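Local coordinates for dihydrofolate reductase (Coxiella burnetii, PDB 3TQ9), which probably catalyses the NADPH-dependent reduction of 7,8-dihydrofolate to tetrahydrofolate, a step needed for making glycine, purines and DNA precursors, at residues I2-A7 / A109-L114. Numbering follows the deposited sequence.
Sequences IITLIA and ADKMIL. With MTX (methotrexate), chain C.
Two neighbouring parallel strands at the heart of the dihydrofolate reductase sheet meet here, Thr4 to Ala7 lying level with Lys111 to Leu114. Leu5 N donates to Lys111 O (2.9 Å), Leu5 O accepts from Ile113 N (2.7 Å), and Ala7 N returns to Ile113 O. Where the second strand begins, the carboxylate of Asp110 continues the pattern: its OD2 takes the Ile3 N-H at 2.9 Å through the anti lone pair, almost straight at 166°. CG of Asp110 stands anti to its own carbonyl carbon (chi1 -70°), which swings the carboxylate back to that amide. Ile3 O is gripped twice, by Asp110 N (2.8 Å) and Lys111 N (3.1 Å), so the loop is pinned as it enters the strand. On one face Thr4 and Lys111 run side by side, OG1 of Thr4 3.7 Å from CB of Lys111 and hydrogen-bonded outside the pair to the Glu92 carboxylate, while Thr4 CG2 meets CG1 of Ile113; on the other, CD1 of Leu5 packs on CB of Ala109 at 3.7 Å. Beyond the pairing, Ile6 O accepts a hydrogen bond from the NA4 amino group of methotrexate (2.8 Å), so strand 2-7 forms part of the pteridine pocket, and the Ala7 side chain lies near the bound NADPH. Strand 92-97 flanks 2-7 and strand 154-159 flanks 111-114; helix 26-36 packs over Ile6 and Ile113, with Phe32 and Ile35 against Ile6.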
loop_
_atom_site.group_PDB
_atom_site.type_symbol
_atom_site.label_atom_id
_atom_site.label_comp_id
_atom_site.label_asym_id
_atom_site.label_seq_id
_atom_site.Cartn_x
_atom_site.Cartn_y
_atom_site.Cartn_z
ATOM N N ILE A 2 0.239 8.904 -11.804
ATOM C CA ILE A 2 1.200 8.957 -10.713
ATOM C C ILE A 2 1.010 7.704 -9.872
ATOM O O ILE A 2 -0.116 7.384 -9.498
ATOM C CB ILE A 2 0.966 10.205 -9.837
ATOM C CG1 ILE A 2 1.161 11.482 -10.660
ATOM C CG2 ILE A 2 1.879 10.205 -8.615
ATOM C CD1 ILE A 2 2.517 11.585 -11.377
ATOM N N ILE A 3 2.101 6.991 -9.581
ATOM C CA ILE A 3 2.036 5.753 -8.798
ATOM C C ILE A 3 2.502 6.021 -7.376
ATOM O O ILE A 3 3.652 6.404 -7.150
ATOM C CB ILE A 3 2.899 4.635 -9.423
ATOM C CG1 ILE A 3 2.331 4.225 -10.781
ATOM C CG2 ILE A 3 2.958 3.433 -8.491
ATOM C CD1 ILE A 3 3.153 3.189 -11.491
ATOM N N THR A 4 1.601 5.804 -6.422
ATOM C CA THR A 4 1.841 6.144 -5.041
ATOM C C THR A 4 1.785 4.903 -4.168
ATOM O O THR A 4 0.831 4.130 -4.260
ATOM C CB THR A 4 0.786 7.118 -4.553
ATOM O OG1 THR A 4 0.856 8.316 -5.336
ATOM C CG2 THR A 4 1.001 7.452 -3.084
ATOM N N LEU A 5 2.814 4.714 -3.340
ATOM C CA LEU A 5 2.809 3.660 -2.324
ATOM C C LEU A 5 2.397 4.294 -1.008
ATOM O O LEU A 5 2.961 5.311 -0.614
ATOM C CB LEU A 5 4.193 3.022 -2.167
ATOM C CG LEU A 5 4.677 1.957 -3.162
ATOM C CD1 LEU A 5 4.363 2.332 -4.571
ATOM C CD2 LEU A 5 6.167 1.742 -3.004
ATOM N N ILE A 6 1.408 3.703 -0.342
ATOM C CA ILE A 6 1.014 4.102 1.006
ATOM C C ILE A 6 1.250 2.909 1.936
ATOM O O ILE A 6 0.774 1.803 1.674
ATOM C CB ILE A 6 -0.470 4.612 1.053
ATOM C CG1 ILE A 6 -0.794 5.238 2.414
ATOM C CG2 ILE A 6 -1.471 3.506 0.720
ATOM C CD1 ILE A 6 -2.102 5.992 2.424
ATOM N N ALA A 7 2.024 3.116 2.997
ATOM C CA ALA A 7 2.350 2.023 3.918
ATOM C C ALA A 7 2.461 2.541 5.338
ATOM O O ALA A 7 2.865 3.680 5.547
ATOM C CB ALA A 7 3.639 1.345 3.500
ATOM N N ALA A 109 7.522 3.548 -8.450
ATOM C CA ALA A 109 6.851 4.494 -7.566
ATOM C C ALA A 109 7.266 5.922 -7.842
ATOM O O ALA A 109 8.444 6.216 -7.933
ATOM C CB ALA A 109 7.133 4.152 -6.110
ATOM N N ASP A 110 6.273 6.796 -7.972
ATOM C CA ASP A 110 6.486 8.235 -8.111
ATOM C C ASP A 110 6.488 8.890 -6.737
ATOM O O ASP A 110 7.327 9.741 -6.450
ATOM C CB ASP A 110 5.373 8.868 -8.960
ATOM C CG ASP A 110 5.450 8.484 -10.425
ATOM O OD1 ASP A 110 6.445 8.833 -11.082
ATOM O OD2 ASP A 110 4.498 7.860 -10.930
ATOM N N LYS A 111 5.531 8.494 -5.900
ATOM C CA LYS A 111 5.335 9.087 -4.579
ATOM C C LYS A 111 5.189 8.001 -3.523
ATOM O O LYS A 111 4.699 6.906 -3.811
ATOM C CB LYS A 111 4.077 9.960 -4.579
ATOM C CG LYS A 111 4.128 11.076 -3.555
ATOM C CD LYS A 111 2.789 11.812 -3.362
ATOM C CE LYS A 111 2.953 12.958 -2.328
ATOM N NZ LYS A 111 1.668 13.584 -1.887
ATOM N N MET A 112 5.623 8.311 -2.301
ATOM C CA MET A 112 5.385 7.452 -1.133
ATOM C C MET A 112 4.691 8.236 -0.012
ATOM O O MET A 112 5.041 9.383 0.254
ATOM C CB MET A 112 6.699 6.844 -0.618
ATOM C CG MET A 112 7.296 5.793 -1.546
ATOM S SD MET A 112 8.355 4.599 -0.720
ATOM C CE MET A 112 9.814 5.589 -0.438
ATOM N N ILE A 113 3.700 7.617 0.624
ATOM C CA ILE A 113 3.056 8.177 1.808
ATOM C C ILE A 113 3.216 7.176 2.934
ATOM O O ILE A 113 2.506 6.169 2.984
ATOM C CB ILE A 113 1.572 8.466 1.567
ATOM C CG1 ILE A 113 1.427 9.378 0.350
ATOM C CG2 ILE A 113 0.941 9.094 2.816
ATOM C CD1 ILE A 113 0.062 10.004 0.196
ATOM N N LEU A 114 4.152 7.459 3.836
ATOM C CA LEU A 114 4.581 6.480 4.838
ATOM C C LEU A 114 4.281 6.900 6.284
ATOM O O LEU A 114 4.670 7.991 6.712
ATOM C CB LEU A 114 6.084 6.218 4.692
ATOM C CG LEU A 114 6.591 5.815 3.305
ATOM C CD1 LEU A 114 8.115 5.710 3.331
ATOM C CD2 LEU A 114 5.938 4.506 2.832
HETATM N N1 MTX C . -1.955 2.013 6.926
HETATM C C2 MTX C . -1.329 2.830 6.000
HETATM N NA2 MTX C . -0.871 4.015 6.367
HETATM N N3 MTX C . -1.170 2.420 4.691
HETATM C C4 MTX C . -1.636 1.192 4.276
HETATM N NA4 MTX C . -1.477 0.809 3.011
HETATM C C4A MTX C . -2.269 0.361 5.195
HETATM N N5 MTX C . -2.741 -0.871 4.789
HETATM C C6 MTX C . -3.371 -1.692 5.687
HETATM C C7 MTX C . -3.536 -1.292 7.018
HETATM N N8 MTX C . -3.070 -0.053 7.435
HETATM C C8A MTX C . -2.431 0.776 6.527
HETATM C C9 MTX C . -3.867 -3.019 5.181
HETATM N N10 MTX C . -4.950 -3.521 6.010
HETATM C CM MTX C . -4.695 -4.783 6.734
HETATM C C11 MTX C . -8.435 -1.272 6.833
HETATM C C12 MTX C . -8.120 -2.382 7.596
HETATM C C13 MTX C . -6.970 -3.116 7.326
HETATM C C14 MTX C . -6.128 -2.747 6.275
HETATM C C15 MTX C . -6.461 -1.629 5.509
HETATM C C16 MTX C . -7.609 -0.895 5.787
HETATM C C MTX C . -9.680 -0.499 7.151
HETATM O O MTX C . -10.700 -1.138 7.890
HETATM N N MTX C . -9.812 0.757 6.734
HETATM C CA MTX C . -11.127 1.306 6.463
HETATM C CT MTX C . -11.075 2.327 5.385
HETATM O O1 MTX C . -9.976 2.742 4.977
HETATM O O2 MTX C . -12.140 2.755 4.883
HETATM C CB MTX C . -11.768 1.922 7.704
HETATM C CG MTX C . -10.760 2.459 8.708
HETATM C CD MTX C . -11.533 3.021 9.875
HETATM O OE1 MTX C . -11.739 4.260 9.946
HETATM O OE2 MTX C . -11.976 2.253 10.772
#